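Local atomic coordinates of chromosome partition protein Smc (Pyrococcus furiosus, PDB entry 3NWC), a protein that probably serves chromosome condensation and partitioning, its hinge domain, the part described here, mediating dimerization and binding DNA. Residues S6-I11 against H167-G172; K45-A50 against V113-Q118; A63-V68 against R88-P93; T131-S136 against R148-E153. One frame throughout, in Å; residues are numbered along the deposited sequence.

Overall arrangement
From the N terminus, helix 4-19 comes first, and contact 1 fastens it to the loop after strand 163-165, near the far end of the chain; the chain between these two ends holds the other three contacts. Contact 2 pairs 45-46 with 114-115 as a small antiparallel ribbon, and within its span contact 3 joins strands 66-68 and 89-93. Contact 4 follows in series, closing the short excursion between strands 131-134 and 148-151. None of the loops cross. Contacts 3 and 4 sit on opposite sides of the chain's centre, about 24 Å apart between centres. Contact 4 touches both contact 1 and contact 2, while contacts 1 and 3 both reach the second subunit.

Contact 1: S6-I11 against H167-G172; sequences SERELI and HFRARG
E9 bends at chi2 (-63°), with its CD folded back from an extended course, and R169 starts with CG between its backbone N and carbonyl carbon (chi1 68°); the two side chains then cross at about a right angle, carboxylate and guanidinium planes 82° apart. The carboxylate of E9 is gripped by three bonds. Its OE1 accepts the backbone N of F168 at 2.8 Å, on the syn side and close to the carboxylate plane. OE2 takes two donors from opposite faces of that plane: the backbone N of R169 at 3.0 Å, and R169 NH1 at 2.8 Å from well above it, which is also a salt bridge. One acid thus holds two consecutive amides and the charge of the second residue. R169 NH1 in turn lies 3.6 Å above the H167 ring, over its centre. At the edge of the F168 ring, CD2 comes within 3.4 Å of E9 OE1. R8 adds only its CB, 3.7 Å from R169 CD; its guanidinium turns to E4. An alanine in place of E9 would probably leave both amides without this acceptor and the R169 guanidinium without its counter-charge, free to turn. The contact docks the loop after strand 163-165 on helix 4-19: F168 packs on A12, A13 and Q16 of that helix, on V57 of helix 52-59, and on R88 of the second subunit.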
# COMPACT_ATOMS: atom_id res chain seq x y z
N SER A 6 -21.30 0.44 -9.54
CA SER A 6 -19.96 0.88 -9.89
C SER A 6 -19.72 2.32 -9.45
O SER A 6 -18.64 2.66 -8.98
CB SER A 6 -19.73 0.78 -11.39
OG SER A 6 -19.76 -0.56 -11.84
N GLU A 7 -20.72 3.17 -9.65
CA GLU A 7 -20.59 4.57 -9.29
C GLU A 7 -20.47 4.70 -7.78
O GLU A 7 -19.65 5.48 -7.29
CB GLU A 7 -21.78 5.40 -9.78
CG GLU A 7 -21.75 5.65 -11.27
CD GLU A 7 -22.93 6.43 -11.79
OE1 GLU A 7 -23.91 6.64 -11.03
OE2 GLU A 7 -22.89 6.84 -12.97
N ARG A 8 -21.30 3.95 -7.06
CA ARG A 8 -21.25 3.96 -5.60
C ARG A 8 -19.87 3.50 -5.13
O ARG A 8 -19.28 4.09 -4.21
CB ARG A 8 -22.37 3.09 -5.01
CG ARG A 8 -23.77 3.67 -5.28
CD ARG A 8 -24.86 2.84 -4.63
NE ARG A 8 -26.15 3.49 -4.80
CZ ARG A 8 -26.62 4.43 -3.98
NH1 ARG A 8 -25.92 4.80 -2.92
NH2 ARG A 8 -27.81 4.99 -4.20
N GLU A 9 -19.36 2.44 -5.75
CA GLU A 9 -18.03 1.91 -5.44
C GLU A 9 -16.96 2.97 -5.62
O GLU A 9 -16.07 3.12 -4.77
CB GLU A 9 -17.68 0.70 -6.33
CG GLU A 9 -18.34 -0.61 -5.90
CD GLU A 9 -17.88 -1.05 -4.52
OE1 GLU A 9 -16.75 -1.57 -4.41
OE2 GLU A 9 -18.64 -0.87 -3.54
N LEU A 10 -17.01 3.68 -6.74
CA LEU A 10 -16.03 4.73 -7.03
C LEU A 10 -16.07 5.86 -6.01
O LEU A 10 -15.04 6.30 -5.51
CB LEU A 10 -16.24 5.30 -8.44
CG LEU A 10 -15.31 6.44 -8.85
CD1 LEU A 10 -13.86 5.97 -8.85
CD2 LEU A 10 -15.68 7.01 -10.22
N ILE A 11 -17.27 6.36 -5.71
CA ILE A 11 -17.40 7.41 -4.71
C ILE A 11 -16.81 6.94 -3.39
O ILE A 11 -16.07 7.68 -2.73
CB ILE A 11 -18.88 7.82 -4.50
CG1 ILE A 11 -19.48 8.34 -5.81
CG2 ILE A 11 -18.98 8.89 -3.41
CD1 ILE A 11 -18.82 9.59 -6.33
N HIS A 167 -16.50 -4.89 -1.46
CA HIS A 167 -17.08 -3.58 -1.71
C HIS A 167 -16.35 -2.47 -1.00
O HIS A 167 -16.05 -2.56 0.19
CB HIS A 167 -18.55 -3.56 -1.28
CG HIS A 167 -19.42 -4.46 -2.08
ND1 HIS A 167 -20.67 -4.85 -1.65
CD2 HIS A 167 -19.23 -5.05 -3.28
CE1 HIS A 167 -21.21 -5.65 -2.56
NE2 HIS A 167 -20.36 -5.79 -3.55
N PHE A 168 -16.11 -1.39 -1.73
CA PHE A 168 -15.70 -0.15 -1.09
C PHE A 168 -16.88 0.46 -0.33
O PHE A 168 -16.71 1.07 0.71
CB PHE A 168 -15.20 0.85 -2.13
CG PHE A 168 -13.83 0.53 -2.66
CD1 PHE A 168 -12.70 0.92 -1.97
CD2 PHE A 168 -13.69 -0.15 -3.86
CE1 PHE A 168 -11.44 0.64 -2.46
CE2 PHE A 168 -12.42 -0.44 -4.35
CZ PHE A 168 -11.30 -0.03 -3.65
N ARG A 169 -18.08 0.31 -0.88
CA ARG A 169 -19.21 1.05 -0.31
C ARG A 169 -19.66 0.36 0.97
O ARG A 169 -19.69 -0.87 1.06
CB ARG A 169 -20.34 1.19 -1.32
CG ARG A 169 -21.04 -0.10 -1.66
CD ARG A 169 -21.86 0.09 -2.92
NE ARG A 169 -22.65 -1.10 -3.23
CZ ARG A 169 -22.22 -2.11 -3.99
NH1 ARG A 169 -21.00 -2.08 -4.52
NH2 ARG A 169 -23.02 -3.15 -4.21
N ALA A 170 -19.99 1.18 1.96
CA ALA A 170 -20.30 0.68 3.28
C ALA A 170 -21.78 0.34 3.37
O ALA A 170 -22.58 0.76 2.53
CB ALA A 170 -19.94 1.71 4.32
N ARG A 171 -22.14 -0.42 4.39
CA ARG A 171 -23.53 -0.82 4.60
C ARG A 171 -24.42 0.41 4.83
O ARG A 171 -25.47 0.57 4.19
CB ARG A 171 -23.62 -1.79 5.77
CG ARG A 171 -25.04 -2.18 6.17
CD ARG A 171 -25.02 -3.13 7.36
NE ARG A 171 -24.49 -4.45 7.02
CZ ARG A 171 -25.17 -5.40 6.40
NH1 ARG A 171 -26.43 -5.20 6.03
NH2 ARG A 171 -24.59 -6.57 6.14
N GLY A 172 -23.97 1.29 5.73
CA GLY A 172 -24.73 2.47 6.11
C GLY A 172 -25.94 2.13 6.97
O GLY A 172 -26.28 0.96 7.15

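Contact 2: K45-A50 against V113-Q118; sequences KVKDEA and VIEYDQ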
# COMPACT_ATOMS: atom_id res chain seq x y z
N LYS A 45 -5.05 11.98 -15.54
CA LYS A 45 -6.46 12.19 -15.88
C LYS A 45 -7.00 10.94 -16.58
O LYS A 45 -6.33 10.34 -17.43
CB LYS A 45 -6.57 13.40 -16.82
CG LYS A 45 -7.95 13.66 -17.37
CD LYS A 45 -7.90 14.85 -18.32
CE LYS A 45 -9.28 15.46 -18.51
NZ LYS A 45 -9.31 16.35 -19.71
N VAL A 46 -8.21 10.53 -16.21
CA VAL A 46 -8.84 9.37 -16.81
C VAL A 46 -9.54 9.80 -18.11
O VAL A 46 -10.27 10.79 -18.13
CB VAL A 46 -9.81 8.71 -15.83
CG1 VAL A 46 -10.51 7.52 -16.45
CG2 VAL A 46 -9.04 8.27 -14.57
N LYS A 47 -9.28 9.08 -19.21
CA LYS A 47 -9.79 9.51 -20.51
C LYS A 47 -11.25 9.17 -20.70
O LYS A 47 -11.96 9.83 -21.46
CB LYS A 47 -8.98 8.86 -21.65
CG LYS A 47 -7.55 9.32 -21.76
CD LYS A 47 -6.92 8.65 -22.99
CE LYS A 47 -5.48 9.06 -23.20
NZ LYS A 47 -4.97 8.59 -24.52
N ASP A 48 -11.70 8.14 -19.99
CA ASP A 48 -13.03 7.55 -20.20
C ASP A 48 -13.62 7.08 -18.88
O ASP A 48 -13.04 6.23 -18.19
CB ASP A 48 -12.91 6.37 -21.16
CG ASP A 48 -14.24 5.68 -21.42
OD1 ASP A 48 -15.25 6.04 -20.80
OD2 ASP A 48 -14.26 4.75 -22.26
N GLU A 49 -14.78 7.62 -18.54
CA GLU A 49 -15.45 7.34 -17.28
C GLU A 49 -15.68 5.85 -17.02
O GLU A 49 -15.78 5.43 -15.87
CB GLU A 49 -16.78 8.09 -17.22
CG GLU A 49 -17.42 8.16 -15.85
CD GLU A 49 -18.65 9.05 -15.84
OE1 GLU A 49 -19.33 9.15 -16.88
OE2 GLU A 49 -18.94 9.65 -14.78
N ALA A 50 -15.77 5.06 -18.09
CA ALA A 50 -15.95 3.61 -17.95
C ALA A 50 -14.82 2.97 -17.14
O ALA A 50 -15.01 1.92 -16.52
CB ALA A 50 -16.06 2.96 -19.33
N VAL A 113 -5.70 4.36 -21.04
CA VAL A 113 -6.93 5.08 -20.74
C VAL A 113 -6.72 6.29 -19.83
O VAL A 113 -7.68 6.84 -19.28
CB VAL A 113 -8.03 4.15 -20.18
CG1 VAL A 113 -8.34 3.02 -21.17
CG2 VAL A 113 -7.65 3.59 -18.81
N ILE A 114 -5.48 6.74 -19.73
CA ILE A 114 -5.15 7.94 -18.96
C ILE A 114 -4.30 8.90 -19.78
O ILE A 114 -3.69 8.53 -20.78
CB ILE A 114 -4.38 7.59 -17.66
CG1 ILE A 114 -3.09 6.85 -17.99
CG2 ILE A 114 -5.28 6.79 -16.69
CD1 ILE A 114 -2.17 6.61 -16.80
N GLU A 115 -4.28 10.15 -19.33
CA GLU A 115 -3.46 11.19 -19.90
C GLU A 115 -2.57 11.77 -18.82
O GLU A 115 -2.98 11.89 -17.66
CB GLU A 115 -4.31 12.31 -20.51
CG GLU A 115 -5.08 11.88 -21.73
CD GLU A 115 -5.84 13.01 -22.39
OE1 GLU A 115 -5.91 14.10 -21.80
OE2 GLU A 115 -6.37 12.79 -23.50
N TYR A 116 -1.35 12.10 -19.19
CA TYR A 116 -0.38 12.60 -18.24
C TYR A 116 0.73 13.27 -19.02
O TYR A 116 0.87 13.03 -20.22
CB TYR A 116 0.19 11.44 -17.39
CG TYR A 116 0.79 10.34 -18.23
CD1 TYR A 116 0.00 9.30 -18.70
CD2 TYR A 116 2.14 10.35 -18.57
CE1 TYR A 116 0.54 8.31 -19.49
CE2 TYR A 116 2.67 9.37 -19.36
CZ TYR A 116 1.88 8.34 -19.81
OH TYR A 116 2.43 7.34 -20.60
N ASP A 117 1.47 14.14 -18.35
CA ASP A 117 2.58 14.84 -18.99
C ASP A 117 3.71 13.85 -19.24
O ASP A 117 4.08 13.09 -18.35
CB ASP A 117 3.05 15.96 -18.07
CG ASP A 117 4.13 16.82 -18.69
OD1 ASP A 117 4.72 16.40 -19.70
OD2 ASP A 117 4.40 17.91 -18.15
N GLN A 118 4.25 13.84 -20.46
CA GLN A 118 5.33 12.93 -20.82
C GLN A 118 6.51 13.04 -19.84
O GLN A 118 7.22 12.06 -19.58
CB GLN A 118 5.80 13.21 -22.25
CG GLN A 118 6.89 12.29 -22.74
CD GLN A 118 6.37 10.89 -23.04
OE1 GLN A 118 5.29 10.50 -22.59
NE2 GLN A 118 7.14 10.14 -23.83
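K47 lays its extended aliphatic chain across E115 at about a right angle, its CG 3.6 Å from E115 CG and its CE 3.1 Å from the carbonyl O of I114. The overlap is made by methylenes: K47 NZ is still 4.5 Å from E115 OE2, a pairing of opposite charges beyond salt-bridge range. K45 approaches E115 differently, side by side and pointing the same way, with NZ 4.6 Å from E115 OE1. The E115 carboxylate therefore has two lysines nearby and a firm bond to neither, so the lysines probably do no more than offset its charge at a distance.

The backbone supplies the firm links. K45 and E115 form an antiparallel hydrogen-bonded pair, K45 N to E115 O at 3.0 Å and E115 N to K45 O at 2.8 Å. V46 and I114 follow as a non-hydrogen-bonded pair, and K47 N then reaches V113 O at 2.8 Å. Beyond this D48 makes an Asx turn, its OD1 accepting A50 N at 2.9 Å, just where the chain enters a 3-10 segment.

The face bearing V46 and I114 looks inward: both touch I55 of helix 52-59, and I114 also meets V124 and L128 of helix 121-128. With charged side chains on one face and aliphatic ones on the other, this is a short amphipathic two-stranded antiparallel ribbon, here laid over helices of the SMC hinge.

Contact 3: A63-V68 against R88-P93; sequences ADNVVV and RLTFLP
Strands 66-68 and 89-93 are the two parallel strands of a beta-alpha-beta unit whose crossover is helix 71-83. Three backbone bonds zip them together: V66 N to T90 O at 2.8 Å, L92 N to V66 O, and V68 N to L92 O at 3.0 Å. On the face carrying V66 and V68, the F91 ring meets both valines chiefly at CD1, 3.9 Å from V66 CB and 3.9 Å from V68 CG1; A74, A77 and I78 of the crossover helix pack on it. V67 and L92 occupy the other face, next to L40. Ahead of the strand, N65 lies alongside T90 with ND2 3.4 Å from T90 CB, its OD1 bonded to R62, and crosses L92 at about a right angle, its CB 3.7 Å from L92 CD1. A water bridges D64 O, at 2.8 Å, and T90 N, at 2.9 Å, extending the ladder on the N-terminal side of the V66-T90 bond. T90 OG1 bonds T164 of the second subunit, and L89 to F91 pair antiparallel with a strand of that chain, continuing the sheet. Apolar L92 and P93 meet that subunit too, so the interface here is part polar, part apolar.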
# COMPACT_ATOMS: atom_id res chain seq x y z
N ALA A 63 -1.67 6.79 -5.75
CA ALA A 63 -2.27 8.08 -6.05
C ALA A 63 -1.72 9.19 -5.14
O ALA A 63 -1.63 10.34 -5.55
CB ALA A 63 -3.79 8.01 -5.94
N ASP A 64 -1.33 8.83 -3.92
CA ASP A 64 -0.82 9.81 -2.95
C ASP A 64 0.70 9.98 -3.00
O ASP A 64 1.25 10.82 -2.29
CB ASP A 64 -1.21 9.40 -1.52
CG ASP A 64 -2.69 9.10 -1.37
OD1 ASP A 64 -3.53 9.85 -1.91
OD2 ASP A 64 -3.01 8.09 -0.71
N ASN A 65 1.38 9.19 -3.82
CA ASN A 65 2.83 9.32 -3.97
C ASN A 65 3.18 10.63 -4.66
O ASN A 65 2.46 11.07 -5.54
CB ASN A 65 3.40 8.18 -4.82
CG ASN A 65 3.41 6.83 -4.12
OD1 ASN A 65 3.99 5.88 -4.65
ND2 ASN A 65 2.76 6.73 -2.97
N VAL A 66 4.29 11.25 -4.25
CA VAL A 66 4.69 12.56 -4.75
C VAL A 66 5.83 12.40 -5.73
O VAL A 66 6.86 11.84 -5.38
CB VAL A 66 5.18 13.49 -3.61
CG1 VAL A 66 5.64 14.83 -4.18
CG2 VAL A 66 4.07 13.72 -2.58
N VAL A 67 5.62 12.87 -6.95
CA VAL A 67 6.63 12.78 -8.01
C VAL A 67 7.64 13.93 -7.85
O VAL A 67 7.25 15.09 -7.77
CB VAL A 67 5.98 12.87 -9.40
CG1 VAL A 67 7.03 12.82 -10.52
CG2 VAL A 67 4.97 11.74 -9.59
N VAL A 68 8.93 13.60 -7.80
CA VAL A 68 9.98 14.60 -7.67
C VAL A 68 11.09 14.36 -8.71
O VAL A 68 11.17 13.29 -9.30
CB VAL A 68 10.61 14.61 -6.26
CG1 VAL A 68 9.54 14.90 -5.22
CG2 VAL A 68 11.32 13.29 -5.96
N ARG A 88 4.24 11.41 7.01
CA ARG A 88 5.05 10.71 6.01
C ARG A 88 4.50 10.84 4.59
O ARG A 88 3.30 10.96 4.39
CB ARG A 88 5.17 9.23 6.37
CG ARG A 88 6.05 9.01 7.59
CD ARG A 88 5.92 7.62 8.12
NE ARG A 88 6.49 6.57 7.24
CZ ARG A 88 7.76 6.15 7.28
NH1 ARG A 88 8.64 6.72 8.09
NH2 ARG A 88 8.16 5.16 6.50
N LEU A 89 5.42 10.81 3.63
CA LEU A 89 5.06 10.69 2.21
C LEU A 89 6.00 9.73 1.51
O LEU A 89 7.11 9.49 1.97
CB LEU A 89 5.16 12.05 1.51
CG LEU A 89 4.21 13.16 1.97
CD1 LEU A 89 4.57 14.49 1.30
CD2 LEU A 89 2.73 12.80 1.73
N THR A 90 5.51 9.18 0.40
CA THR A 90 6.29 8.34 -0.49
C THR A 90 6.64 9.16 -1.73
O THR A 90 5.76 9.75 -2.36
CB THR A 90 5.49 7.10 -0.91
OG1 THR A 90 5.18 6.33 0.26
CG2 THR A 90 6.30 6.23 -1.87
N PHE A 91 7.93 9.20 -2.04
CA PHE A 91 8.41 10.02 -3.15
C PHE A 91 8.86 9.17 -4.32
O PHE A 91 9.47 8.11 -4.11
CB PHE A 91 9.56 10.90 -2.67
CG PHE A 91 9.15 11.87 -1.59
CD1 PHE A 91 8.62 13.11 -1.92
CD2 PHE A 91 9.28 11.54 -0.25
CE1 PHE A 91 8.23 14.00 -0.93
CE2 PHE A 91 8.90 12.42 0.75
CZ PHE A 91 8.37 13.66 0.41
N LEU A 92 8.56 9.63 -5.53
CA LEU A 92 8.95 8.94 -6.77
C LEU A 92 9.96 9.79 -7.55
O LEU A 92 9.57 10.73 -8.24
CB LEU A 92 7.72 8.66 -7.63
CG LEU A 92 6.54 7.99 -6.91
CD1 LEU A 92 5.43 7.69 -7.90
CD2 LEU A 92 6.98 6.71 -6.22
N PRO A 93 11.26 9.48 -7.43
CA PRO A 93 12.31 10.28 -8.07
C PRO A 93 12.44 9.86 -9.53
O PRO A 93 12.67 8.68 -9.82
CB PRO A 93 13.57 9.90 -7.30
CG PRO A 93 13.12 8.96 -6.19
CD PRO A 93 11.84 8.36 -6.67
O HOH W 1 2.71 9.42 -0.32

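Contact 4: T131-S136 against R148-E153; sequences TVIVNS and RMVTIE
R148 and T131 meet side chain to side chain: NH1 donates to T131 OG1 at 2.9 Å, the oxygen lying in the guanidinium plane, at its edge. The arginine has CG anti to its backbone N (chi1 -171°) and runs extended to NE, its CD passing 3.3 Å from the same hydroxyl. Next along this face, V150 CG1 packs on T131 CG2 at 3.8 Å and also touches I133 CG1, the valine and isoleucine side chains lying side by side. I133 CG2 then reaches I152 CD1 at 3.8 Å. On the other face V134 CG1 is 4.0 Å from CG of M149, a selenomethionine here.

Backbone bonds of a parallel ladder set the register: V132 N to R148 O at 2.8 Å, V150 N to V132 O, and V134 N to V150 O at 3.0 Å. The last link, I152 N to V134 O, is weak, and beyond it a water receives a long, weak bond from E153 N and donates to N135 O at 2.7 Å.

Further out, R148 NH1 also donates to the carbonyl O of A58, and V150 packs on A54, V57 and A58 of helix 52-59. A leucine in place of R148 would probably leave the T131 hydroxyl and that carbonyl without this shared donor and loosen this corner of the sheet against helix 52-59. Strands 108-109 and 156-157, both antiparallel to their neighbours, flank this parallel pair in a mixed five-stranded sheet of the hinge domain, one face of it backed by helix 52-59.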
# COMPACT_ATOMS: atom_id res chain seq x y z
N THR A 131 -0.16 -2.77 -15.52
CA THR A 131 -1.55 -3.08 -15.22
C THR A 131 -2.40 -3.24 -16.47
O THR A 131 -2.40 -2.39 -17.35
CB THR A 131 -2.21 -2.02 -14.30
OG1 THR A 131 -1.43 -1.89 -13.11
CG2 THR A 131 -3.62 -2.44 -13.92
N VAL A 132 -3.16 -4.32 -16.50
CA VAL A 132 -4.13 -4.56 -17.55
C VAL A 132 -5.54 -4.57 -17.00
O VAL A 132 -5.80 -5.09 -15.90
CB VAL A 132 -3.80 -5.91 -18.25
CG1 VAL A 132 -4.81 -6.21 -19.34
CG2 VAL A 132 -2.39 -5.88 -18.81
N ILE A 133 -6.45 -3.97 -17.76
CA ILE A 133 -7.86 -3.94 -17.39
C ILE A 133 -8.56 -5.09 -18.09
O ILE A 133 -8.44 -5.26 -19.31
CB ILE A 133 -8.50 -2.61 -17.81
CG1 ILE A 133 -7.71 -1.43 -17.22
CG2 ILE A 133 -9.96 -2.56 -17.39
CD1 ILE A 133 -8.16 -0.07 -17.73
N VAL A 134 -9.27 -5.89 -17.30
CA VAL A 134 -10.05 -7.01 -17.80
C VAL A 134 -11.50 -6.85 -17.34
O VAL A 134 -11.78 -6.10 -16.39
CB VAL A 134 -9.48 -8.35 -17.31
CG1 VAL A 134 -7.98 -8.42 -17.61
CG2 VAL A 134 -9.71 -8.51 -15.82
N ASN A 135 -12.42 -7.54 -18.00
CA ASN A 135 -13.84 -7.32 -17.77
C ASN A 135 -14.43 -7.92 -16.49
O ASN A 135 -15.38 -7.37 -15.93
CB ASN A 135 -14.65 -7.77 -18.99
CG ASN A 135 -14.24 -7.06 -20.25
OD1 ASN A 135 -13.24 -7.41 -20.88
ND2 ASN A 135 -15.01 -6.05 -20.64
N SER A 136 -13.89 -9.05 -16.04
CA SER A 136 -14.42 -9.69 -14.83
C SER A 136 -13.43 -10.64 -14.15
O SER A 136 -12.33 -10.86 -14.64
CB SER A 136 -15.73 -10.42 -15.14
OG SER A 136 -15.75 -10.92 -16.46
N ARG A 148 -0.43 -8.25 -13.89
CA ARG A 148 -1.18 -7.35 -12.99
C ARG A 148 -2.49 -6.95 -13.67
O ARG A 148 -2.48 -6.38 -14.76
CB ARG A 148 -0.38 -6.12 -12.59
CG ARG A 148 -1.05 -5.27 -11.48
CD ARG A 148 -0.16 -4.11 -11.04
NE ARG A 148 -0.43 -3.68 -9.66
CZ ARG A 148 -1.19 -2.64 -9.33
NH1 ARG A 148 -1.76 -1.90 -10.27
NH2 ARG A 148 -1.36 -2.33 -8.05
N MSE A 149 -3.61 -7.24 -13.02
CA MSE A 149 -4.92 -6.97 -13.61
C MSE A 149 -5.84 -6.23 -12.64
O MSE A 149 -5.76 -6.41 -11.42
CB MSE A 149 -5.59 -8.27 -14.04
CG MSE A 149 -4.84 -9.03 -15.13
SE MSE A 149 -5.51 -10.85 -15.25
CE MSE A 149 -4.92 -11.49 -13.50
N VAL A 150 -6.72 -5.42 -13.19
CA VAL A 150 -7.78 -4.82 -12.39
C VAL A 150 -9.05 -5.09 -13.18
O VAL A 150 -9.05 -4.98 -14.40
CB VAL A 150 -7.54 -3.32 -12.15
CG1 VAL A 150 -7.39 -2.54 -13.48
CG2 VAL A 150 -8.63 -2.73 -11.29
N THR A 151 -10.12 -5.49 -12.51
CA THR A 151 -11.39 -5.70 -13.22
C THR A 151 -12.12 -4.38 -13.30
O THR A 151 -11.86 -3.47 -12.53
CB THR A 151 -12.29 -6.75 -12.57
OG1 THR A 151 -12.80 -6.26 -11.32
CG2 THR A 151 -11.54 -8.05 -12.35
N ILE A 152 -13.06 -4.28 -14.24
CA ILE A 152 -13.81 -3.06 -14.41
C ILE A 152 -14.58 -2.71 -13.14
O ILE A 152 -14.84 -1.55 -12.87
CB ILE A 152 -14.78 -3.16 -15.60
CG1 ILE A 152 -14.02 -3.02 -16.91
CG2 ILE A 152 -15.83 -2.07 -15.53
CD1 ILE A 152 -13.64 -1.58 -17.21
N GLU A 153 -14.93 -3.73 -12.36
CA GLU A 153 -15.72 -3.53 -11.16
C GLU A 153 -14.88 -3.38 -9.90
O GLU A 153 -15.42 -3.16 -8.81
CB GLU A 153 -16.76 -4.64 -11.01
CG GLU A 153 -17.86 -4.56 -12.07
CD GLU A 153 -18.51 -3.19 -12.12
OE1 GLU A 153 -18.42 -2.45 -11.11
OE2 GLU A 153 -19.11 -2.84 -13.16
O HOH W 2 -15.79 -6.66 -13.39